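Side-chain contacts in viral CASP8 and FADD-like apoptosis regulator (Molluscum contagiosum virus subtype 1, PDB 2BBR), which inhibits death-receptor-induced apoptosis by interfering with caspase-8 recruitment and activation at the death-inducing signaling complex, and suppresses host NF-kappa-B activation: residues H15-E18 against E19-S22; S26-L29 against F30-H33; R97-M100 against V101-E105; L141-N145 against V146-S150. One frame throughout, in Å; residues are numbered along the deposited sequence.

Contacts 1 and 2 belong to the first death effector domain, contacts 3 and 4 to the second. Contact 1 ends one helix and leads into the next; Leu20 CD1 of the loop packs on Leu28 CD1 of contact 2 at 3.3 Å. Contacts 2 and 3, with centres about 11 Å apart, bring the two domains together: the guanidinium of Arg97 makes a cation-pi contact with the Phe30 ring, where NH1 lies 3.3 Å from CE1. The same Arg97 NH1 forms a salt bridge to Glu144 OE2 of contact 4 at 2.6 Å. Contacts 1 and 4 are far apart, about 28 Å between centres. Bound azide lies beside Lys98 of contact 3.

Contact 1: H15-E18 against E19-S22; sequences HLLE and ELDS
Leu20 N donates to Leu17 O at 3.1 Å. The bond is straight at the hydrogen (167°), yet the donor stands above the carbonyl plane, 61° out of it. It closes a type I beta turn from Leu17 to Leu20, by which the chain leaves helix 10-17. Glu19 N also points back, to Leu16 O at 3.0 Å, though the modelled place of this nitrogen is less sure.

Two waters donate to His15 O, Glu18 O and Leu20 O. One donates to His15 O at 2.7 Å and to Glu19 OE2 at 2.9 Å, and sits over the face of the His15 ring. His15 O also accepts from Glu18 N at 3.2 Å. The Glu19 chain bends at chi2 (-57°), which turns its carboxylate back toward this water. The second water donates to Glu18 O at 3.1 Å and to Leu20 O at 2.7 Å, bridging the two carbonyls.

This turn connects helix 10-17 to helix 22-31 in the helical bundle of the first death effector domain. Leu17 CD2 meets Leu20 CD1 at 3.8 Å, the two side chains crossing at a slant. Leu17 goes on to helix 42-51, while Leu20 reaches Leu28 and Leu67. Glu19 O is taken by Arg69 NH1. Asp21 is the N-cap of helix 22-31: its OD2 caps a backbone N of that helix, and its own N donates to Glu24 OE1, as in a capping box.

Contact 2: S26-L29 against F30-H33; sequences SLLL and FLCH
Phe30 N donates to Ser26 O, and Leu31 N to Leu27 O, both at 3.0 Å. These belong to the last turn of helix 22-31. Cys32 N then bonds to Leu28 O at 3.0 Å and only weakly to Leu29 O, as Cys32 leaves helical geometry.

A water completes the polar end. It donates to Leu29 O at 2.8 Å. It also pairs with His33 ND1 at 3.0 Å, lying in the plane of the imidazole at its edge. The ring is thus tied by one water to the last turn. His33 N itself bonds to Phe30 O.

Apolar contacts make up the rest. Leu28 CD2 and Leu31 CD1 touch at 3.9 Å, one turn apart on the same face. Phe30 CB stays 3.4 Å from Leu27 O. With CG anti to the backbone N (chi1 173°), the Phe30 ring is sent away from the helix, toward Met100, Val101, Val137 and Leu141 of the second death effector domain. Leu29 and Cys32 instead meet Ala45 of helix 42-51.

The carbonyls of Ser26 to Phe30 each have a backbone or water donor, which is consistent with burial of the apolar side chains around them.

Contact 3: R97-M100 against V101-E105; sequences RKLM and VCVGE. With AZI (azide ion), chain B.
Leu99 and Val103 meet one turn apart along helix 95-104, methyl to methyl. Leu99 CD1 lies 3.8 Å from Val103 CG2, and the two side chains slant across each other. Leu99 sets CG opposite its own nitrogen (chi1 176°), beside the carbonyl carbon, which brings its end down the helix toward Val103. Val103 CG2 also rests 3.3 Å from Leu99 O, the carbonyl that accepts Val103 N at 2.9 Å. Val101 is placed similarly, with CG2 at 3.5 Å from Arg97 O.

Met100 packs on Val140 and Leu173. Helix 95-104 lies near the centre of the chain, between the two domains' helices. Val101 meets Leu31 of helix 22-31 in the first death effector domain, while Leu99 and Val103 meet helix 167-187 of the second.

Lys98 faces another way. Its chain bends at chi3 (-75°) and runs alongside the azide: CB is 3.4 Å from azide N3, and NZ is 3.2 Å from azide N1. The hydrogen bond from NZ to azide N2 is weak. Arg95 NH1 also bonds to the azide, which probably came from the crystallisation liquor.

Arg97 is salt-bridged to Glu144 through NH1 and to Asp34 through NH2. These two carboxylates balance its charge and hold its guanidinium in place. The Lys98 ammonium forms salt bridges to Glu62 and to the C-terminal carboxylate of His195, and this negative charge probably favours its charged form.

Contact 4: L141-N145 against V146-S150; sequences LALEN and VGLVS
Val146, Gly147 and Leu148 turn back over Leu143 and Glu144 in a Schellman motif that ends helix 136-145 of the second death effector domain. Val146 comes first. Its N makes only weak bonds, to Ala142 O and to Leu143 O, the latter at 3.4 Å. Its CG2 also leans on Leu143 O.

Gly147 is the C-prime residue, with a phi of 82° that suits glycine, since a CB there would jam against the preceding carbonyl O. Its N donates to Glu144 O at 3.0 Å, from above the carbonyl plane (66° out of it).

Leu148 N completes the motif by donating to Leu143 O at 2.9 Å. The side chain follows: Leu148 CD1 meets Leu143 CD2 at 3.7 Å.

Val149 packs on the helix beside it. Its CG2 sits between the backbone N and the carbonyl carbon of its own residue, and from there it touches Leu143 CB at 3.6 Å and also Glu144 CG. The valine and glutamate side chains cross at about a right angle. Leu157 covers both Leu143 and Val149, while the Glu144 carboxylate goes to Arg97 and Tyr96 OH.

Val149 O faces the helix end. Glu144 CA makes a CA-H...O contact with Val149 O (3.4 Å from CA to O, 161° at the hydrogen). One water donates to Glu144 O at 2.7 Å and to Val149 O at 2.7 Å. Ser150 OG bonds to Ser152 N.

Contact 1: H15-E18 against E19-S22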
loop_
_atom_site.group_PDB
_atom_site.type_symbol
_atom_site.label_atom_id
_atom_site.label_comp_id
_atom_site.label_asym_id
_atom_site.label_seq_id
_atom_site.Cartn_x
_atom_site.Cartn_y
_atom_site.Cartn_z
ATOM N N HIS A 15 9.775 -5.853 17.599
ATOM C CA HIS A 15 10.556 -7.065 17.422
ATOM C C HIS A 15 10.223 -7.667 16.056
ATOM O O HIS A 15 11.097 -8.157 15.341
ATOM C CB HIS A 15 10.235 -8.046 18.552
ATOM C CG HIS A 15 10.983 -9.336 18.464
ATOM N ND1 HIS A 15 10.448 -10.469 17.893
ATOM C CD2 HIS A 15 12.228 -9.673 18.876
ATOM C CE1 HIS A 15 11.327 -11.450 17.961
ATOM N NE2 HIS A 15 12.416 -10.994 18.554
ATOM N N LEU A 16 8.949 -7.616 15.694
ATOM C CA LEU A 16 8.509 -8.129 14.405
ATOM C C LEU A 16 9.183 -7.354 13.267
ATOM O O LEU A 16 9.559 -7.935 12.249
ATOM C CB LEU A 16 6.985 -8.006 14.293
ATOM C CG LEU A 16 6.338 -8.383 12.958
ATOM C CD1 LEU A 16 6.699 -9.808 12.589
ATOM C CD2 LEU A 16 4.830 -8.219 13.058
ATOM N N LEU A 17 9.352 -6.048 13.455
ATOM C CA LEU A 17 9.964 -5.194 12.437
ATOM C C LEU A 17 11.404 -5.546 12.079
ATOM O O LEU A 17 11.867 -5.233 10.981
ATOM C CB LEU A 17 9.906 -3.728 12.870
ATOM C CG LEU A 17 8.525 -3.074 12.927
ATOM C CD1 LEU A 17 8.670 -1.623 13.364
ATOM C CD2 LEU A 17 7.857 -3.159 11.562
ATOM N N GLU A 18 12.114 -6.181 13.002
ATOM C CA GLU A 18 13.498 -6.565 12.755
ATOM C C GLU A 18 13.561 -7.614 11.652
ATOM O O GLU A 18 14.638 -7.937 11.148
ATOM C CB GLU A 18 14.125 -7.123 14.033
ATOM C CG GLU A 18 14.246 -6.109 15.158
ATOM C CD GLU A 18 14.753 -6.725 16.446
ATOM O OE1 GLU A 18 15.842 -7.336 16.428
ATOM O OE2 GLU A 18 14.062 -6.594 17.480
ATOM N N GLU A 19 12.400 -8.140 11.276
ATOM C CA GLU A 19 12.336 -9.162 10.242
ATOM C C GLU A 19 12.111 -8.606 8.844
ATOM O O GLU A 19 12.181 -9.346 7.869
ATOM C CB GLU A 19 11.231 -10.171 10.571
ATOM C CG GLU A 19 11.447 -10.910 11.882
ATOM C CD GLU A 19 12.773 -11.644 11.919
ATOM O OE1 GLU A 19 12.994 -12.519 11.054
ATOM O OE2 GLU A 19 13.596 -11.347 12.811
ATOM N N LEU A 20 11.846 -7.308 8.743
ATOM C CA LEU A 20 11.596 -6.685 7.449
ATOM C C LEU A 20 12.825 -5.949 6.938
ATOM O O LEU A 20 13.604 -5.410 7.723
ATOM C CB LEU A 20 10.429 -5.702 7.565
ATOM C CG LEU A 20 9.137 -6.241 8.184
ATOM C CD1 LEU A 20 8.125 -5.117 8.281
ATOM C CD2 LEU A 20 8.588 -7.386 7.350
ATOM N N ASP A 21 12.998 -5.927 5.620
ATOM C CA ASP A 21 14.131 -5.228 5.028
ATOM C C ASP A 21 13.683 -3.827 4.628
ATOM O O ASP A 21 12.528 -3.456 4.848
ATOM C CB ASP A 21 14.692 -6.008 3.827
ATOM C CG ASP A 21 13.717 -6.104 2.666
ATOM O OD1 ASP A 21 13.908 -7.004 1.819
ATOM O OD2 ASP A 21 12.778 -5.286 2.582
ATOM N N SER A 22 14.590 -3.047 4.048
ATOM C CA SER A 22 14.274 -1.678 3.659
ATOM C C SER A 22 13.135 -1.540 2.658
ATOM O O SER A 22 12.369 -0.580 2.721
ATOM C CB SER A 22 15.527 -0.984 3.115
ATOM O OG SER A 22 16.510 -0.850 4.126
HETATM O O HOH W 1 12.919 -10.129 15.317
HETATM O O HOH W 2 15.843 -5.866 9.242
#

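Contact 2: S26-L29 against F30-H33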
loop_
_atom_site.group_PDB
_atom_site.type_symbol
_atom_site.label_atom_id
_atom_site.label_comp_id
_atom_site.label_asym_id
_atom_site.label_seq_id
_atom_site.Cartn_x
_atom_site.Cartn_y
_atom_site.Cartn_z
ATOM N N SER A 26 9.476 0.395 3.361
ATOM C CA SER A 26 8.907 1.412 2.488
ATOM C C SER A 26 7.456 1.089 2.147
ATOM O O SER A 26 6.608 1.978 2.101
ATOM C CB SER A 26 9.735 1.522 1.205
ATOM O OG SER A 26 9.207 2.504 0.333
ATOM N N LEU A 27 7.175 -0.184 1.898
ATOM C CA LEU A 27 5.817 -0.592 1.574
ATOM C C LEU A 27 4.881 -0.348 2.753
ATOM O O LEU A 27 3.761 0.124 2.572
ATOM C CB LEU A 27 5.776 -2.069 1.166
ATOM C CG LEU A 27 6.628 -2.447 -0.048
ATOM C CD1 LEU A 27 6.443 -3.918 -0.372
ATOM C CD2 LEU A 27 6.232 -1.592 -1.240
ATOM N N LEU A 28 5.334 -0.667 3.962
ATOM C CA LEU A 28 4.495 -0.451 5.129
ATOM C C LEU A 28 4.276 1.036 5.366
ATOM O O LEU A 28 3.171 1.458 5.701
ATOM C CB LEU A 28 5.111 -1.098 6.370
ATOM C CG LEU A 28 5.159 -2.627 6.372
ATOM C CD1 LEU A 28 5.557 -3.112 7.757
ATOM C CD2 LEU A 28 3.794 -3.193 5.994
ATOM N N LEU A 29 5.322 1.836 5.198
ATOM C CA LEU A 29 5.177 3.273 5.382
ATOM C C LEU A 29 4.138 3.812 4.401
ATOM O O LEU A 29 3.338 4.677 4.746
ATOM C CB LEU A 29 6.517 3.986 5.187
ATOM C CG LEU A 29 7.485 3.913 6.370
ATOM C CD1 LEU A 29 8.798 4.576 6.001
ATOM C CD2 LEU A 29 6.867 4.600 7.582
ATOM N N PHE A 30 4.144 3.290 3.178
ATOM C CA PHE A 30 3.177 3.713 2.170
ATOM C C PHE A 30 1.765 3.317 2.609
ATOM O O PHE A 30 0.826 4.109 2.509
ATOM C CB PHE A 30 3.512 3.066 0.826
ATOM C CG PHE A 30 2.476 3.300 -0.236
ATOM C CD1 PHE A 30 2.473 4.467 -0.996
ATOM C CD2 PHE A 30 1.495 2.347 -0.476
ATOM C CE1 PHE A 30 1.500 4.675 -1.985
ATOM C CE2 PHE A 30 0.528 2.548 -1.453
ATOM C CZ PHE A 30 0.528 3.712 -2.211
ATOM N N LEU A 31 1.615 2.093 3.106
ATOM C CA LEU A 31 0.308 1.626 3.562
ATOM C C LEU A 31 -0.240 2.509 4.680
ATOM O O LEU A 31 -1.458 2.666 4.822
ATOM C CB LEU A 31 0.397 0.180 4.064
ATOM C CG LEU A 31 0.566 -0.926 3.021
ATOM C CD1 LEU A 31 0.704 -2.266 3.728
ATOM C CD2 LEU A 31 -0.630 -0.941 2.071
ATOM N N CYS A 32 0.666 3.084 5.468
ATOM C CA CYS A 32 0.295 3.945 6.589
ATOM C C CYS A 32 0.303 5.425 6.232
ATOM O O CYS A 32 0.176 6.270 7.114
ATOM C CB CYS A 32 1.265 3.737 7.756
ATOM S SG CYS A 32 1.318 2.071 8.427
ATOM N N HIS A 33 0.431 5.738 4.946
ATOM C CA HIS A 33 0.507 7.128 4.507
ATOM C C HIS A 33 -0.610 8.058 4.978
ATOM O O HIS A 33 -0.337 9.185 5.392
ATOM C CB HIS A 33 0.600 7.184 2.982
ATOM C CG HIS A 33 0.936 8.542 2.446
ATOM N ND1 HIS A 33 2.187 9.106 2.572
ATOM C CD2 HIS A 33 0.174 9.454 1.796
ATOM C CE1 HIS A 33 2.181 10.310 2.025
ATOM N NE2 HIS A 33 0.972 10.544 1.547
HETATM O O HOH W 3 4.060 7.299 4.110
#

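Contact 3: R97-M100 against V101-E105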
loop_
_atom_site.group_PDB
_atom_site.type_symbol
_atom_site.label_atom_id
_atom_site.label_comp_id
_atom_site.label_asym_id
_atom_site.label_seq_id
_atom_site.Cartn_x
_atom_site.Cartn_y
_atom_site.Cartn_z
ATOM N N ARG A 97 -4.504 1.618 -1.172
ATOM C CA ARG A 97 -3.108 1.456 -0.783
ATOM C C ARG A 97 -2.611 0.025 -0.955
ATOM O O ARG A 97 -1.497 -0.202 -1.431
ATOM C CB ARG A 97 -2.907 1.896 0.672
ATOM C CG ARG A 97 -3.269 3.344 0.973
ATOM C CD ARG A 97 -2.123 4.292 0.697
ATOM N NE ARG A 97 -2.546 5.685 0.816
ATOM C CZ ARG A 97 -2.038 6.667 0.086
ATOM N NH1 ARG A 97 -1.087 6.397 -0.799
ATOM N NH2 ARG A 97 -2.512 7.900 0.204
ATOM N N LYS A 98 -3.423 -0.943 -0.552
ATOM C CA LYS A 98 -3.018 -2.336 -0.681
ATOM C C LYS A 98 -2.837 -2.721 -2.148
ATOM O O LYS A 98 -1.877 -3.410 -2.504
ATOM C CB LYS A 98 -4.040 -3.246 0.003
ATOM C CG LYS A 98 -4.031 -3.115 1.525
ATOM C CD LYS A 98 -5.051 -4.023 2.192
ATOM C CE LYS A 98 -6.468 -3.499 2.030
ATOM N NZ LYS A 98 -7.470 -4.501 2.487
ATOM N N LEU A 99 -3.747 -2.265 -3.002
ATOM C CA LEU A 99 -3.659 -2.561 -4.427
ATOM C C LEU A 99 -2.394 -1.976 -5.038
ATOM O O LEU A 99 -1.718 -2.635 -5.827
ATOM C CB LEU A 99 -4.880 -2.010 -5.167
ATOM C CG LEU A 99 -4.879 -2.155 -6.694
ATOM C CD1 LEU A 99 -4.707 -3.614 -7.092
ATOM C CD2 LEU A 99 -6.180 -1.610 -7.254
ATOM N N MET A 100 -2.073 -0.738 -4.681
ATOM C CA MET A 100 -0.874 -0.114 -5.227
ATOM C C MET A 100 0.382 -0.895 -4.843
ATOM O O MET A 100 1.292 -1.060 -5.657
ATOM C CB MET A 100 -0.764 1.340 -4.766
ATOM C CG MET A 100 -1.835 2.257 -5.352
ATOM S SD MET A 100 -1.898 2.270 -7.168
ATOM C CE MET A 100 -3.423 1.391 -7.433
ATOM N N VAL A 101 0.448 -1.374 -3.605
ATOM C CA VAL A 101 1.612 -2.149 -3.191
ATOM C C VAL A 101 1.705 -3.421 -4.027
ATOM O O VAL A 101 2.774 -3.765 -4.539
ATOM C CB VAL A 101 1.541 -2.544 -1.699
ATOM C CG1 VAL A 101 2.627 -3.567 -1.381
ATOM C CG2 VAL A 101 1.716 -1.305 -0.824
ATOM N N CYS A 102 0.584 -4.116 -4.174
ATOM C CA CYS A 102 0.582 -5.356 -4.931
ATOM C C CYS A 102 0.939 -5.170 -6.399
ATOM O O CYS A 102 1.681 -5.976 -6.961
ATOM C CB CYS A 102 -0.768 -6.050 -4.780
ATOM S SG CYS A 102 -1.018 -6.662 -3.094
ATOM N N VAL A 103 0.425 -4.116 -7.022
ATOM C CA VAL A 103 0.742 -3.850 -8.418
ATOM C C VAL A 103 2.238 -3.567 -8.542
ATOM O O VAL A 103 2.893 -4.038 -9.477
ATOM C CB VAL A 103 -0.078 -2.654 -8.948
ATOM C CG1 VAL A 103 0.455 -2.195 -10.299
ATOM C CG2 VAL A 103 -1.533 -3.057 -9.075
ATOM N N GLY A 104 2.782 -2.818 -7.589
ATOM C CA GLY A 104 4.199 -2.511 -7.628
ATOM C C GLY A 104 5.061 -3.760 -7.598
ATOM O O GLY A 104 6.134 -3.792 -8.199
ATOM N N GLU A 105 4.603 -4.790 -6.896
ATOM C CA GLU A 105 5.364 -6.032 -6.804
ATOM C C GLU A 105 5.232 -6.904 -8.054
ATOM O O GLU A 105 5.936 -7.907 -8.188
ATOM C CB GLU A 105 4.937 -6.824 -5.566
ATOM C CG GLU A 105 5.230 -6.114 -4.250
ATOM C CD GLU A 105 6.687 -5.714 -4.113
ATOM O OE1 GLU A 105 6.973 -4.500 -4.079
ATOM O OE2 GLU A 105 7.548 -6.619 -4.044
HETATM N N1 AZI B . -7.168 -7.082 0.602
HETATM N N2 AZI B . -6.771 -6.249 -0.121
HETATM N N3 AZI B . -6.399 -5.460 -0.893
#

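Contact 4: L141-N145 against V146-S150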
loop_
_atom_site.group_PDB
_atom_site.type_symbol
_atom_site.label_atom_id
_atom_site.label_comp_id
_atom_site.label_asym_id
_atom_site.label_seq_id
_atom_site.Cartn_x
_atom_site.Cartn_y
_atom_site.Cartn_z
ATOM N N LEU A 141 3.043 8.000 -4.793
ATOM C CA LEU A 141 2.970 9.174 -3.933
ATOM C C LEU A 141 3.298 10.447 -4.707
ATOM O O LEU A 141 2.672 11.485 -4.487
ATOM C CB LEU A 141 3.906 9.022 -2.730
ATOM C CG LEU A 141 3.491 7.956 -1.709
ATOM C CD1 LEU A 141 4.520 7.906 -0.588
ATOM C CD2 LEU A 141 2.113 8.270 -1.143
ATOM N N ALA A 142 4.274 10.376 -5.606
ATOM C CA ALA A 142 4.640 11.545 -6.401
ATOM C C ALA A 142 3.450 11.995 -7.251
ATOM O O ALA A 142 3.173 13.192 -7.364
ATOM C CB ALA A 142 5.837 11.229 -7.283
ATOM N N LEU A 143 2.750 11.038 -7.852
ATOM C CA LEU A 143 1.580 11.359 -8.663
ATOM C C LEU A 143 0.471 11.932 -7.783
ATOM O O LEU A 143 -0.218 12.872 -8.178
ATOM C CB LEU A 143 1.076 10.107 -9.390
ATOM C CG LEU A 143 1.977 9.569 -10.507
ATOM C CD1 LEU A 143 1.549 8.157 -10.874
ATOM C CD2 LEU A 143 1.925 10.485 -11.718
ATOM N N GLU A 144 0.302 11.369 -6.590
ATOM C CA GLU A 144 -0.712 11.852 -5.657
ATOM C C GLU A 144 -0.420 13.285 -5.242
ATOM O O GLU A 144 -1.320 14.119 -5.151
ATOM C CB GLU A 144 -0.713 11.023 -4.372
ATOM C CG GLU A 144 -1.477 9.724 -4.394
ATOM C CD GLU A 144 -1.467 9.055 -3.029
ATOM O OE1 GLU A 144 -1.635 9.770 -2.013
ATOM O OE2 GLU A 144 -1.295 7.823 -2.976
ATOM N N ASN A 145 0.851 13.562 -4.978
ATOM C CA ASN A 145 1.245 14.874 -4.502
ATOM C C ASN A 145 1.016 16.034 -5.456
ATOM O O ASN A 145 0.957 17.184 -5.013
ATOM C CB ASN A 145 2.696 14.834 -4.005
ATOM C CG ASN A 145 2.846 13.993 -2.748
ATOM O OD1 ASN A 145 1.867 13.745 -2.043
ATOM N ND2 ASN A 145 4.071 13.563 -2.454
ATOM N N VAL A 146 0.877 15.746 -6.747
ATOM C CA VAL A 146 0.597 16.799 -7.720
ATOM C C VAL A 146 -0.848 16.694 -8.212
ATOM O O VAL A 146 -1.257 17.413 -9.125
ATOM C CB VAL A 146 1.563 16.759 -8.932
ATOM C CG1 VAL A 146 2.993 16.977 -8.462
ATOM C CG2 VAL A 146 1.430 15.445 -9.675
ATOM N N GLY A 147 -1.616 15.794 -7.604
ATOM C CA GLY A 147 -3.015 15.641 -7.963
ATOM C C GLY A 147 -3.365 14.797 -9.172
ATOM O O GLY A 147 -4.503 14.854 -9.643
ATOM N N LEU A 148 -2.422 14.012 -9.683
ATOM C CA LEU A 148 -2.711 13.176 -10.845
ATOM C C LEU A 148 -3.493 11.911 -10.498
ATOM O O LEU A 148 -4.221 11.378 -11.341
ATOM C CB LEU A 148 -1.422 12.824 -11.589
ATOM C CG LEU A 148 -0.922 13.959 -12.491
ATOM C CD1 LEU A 148 0.473 13.653 -13.000
ATOM C CD2 LEU A 148 -1.884 14.153 -13.656
ATOM N N VAL A 149 -3.329 11.424 -9.271
ATOM C CA VAL A 149 -4.065 10.253 -8.804
ATOM C C VAL A 149 -4.472 10.481 -7.354
ATOM O O VAL A 149 -3.902 11.322 -6.658
ATOM C CB VAL A 149 -3.239 8.939 -8.874
ATOM C CG1 VAL A 149 -2.766 8.686 -10.291
ATOM C CG2 VAL A 149 -2.073 9.001 -7.917
ATOM N N SER A 150 -5.472 9.731 -6.916
ATOM C CA SER A 150 -5.967 9.811 -5.550
ATOM C C SER A 150 -6.703 8.506 -5.297
ATOM O O SER A 150 -6.875 7.704 -6.212
ATOM C CB SER A 150 -6.939 10.976 -5.404
ATOM O OG SER A 150 -8.148 10.673 -6.074
HETATM O O HOH W 4 -4.006 13.662 -5.270
#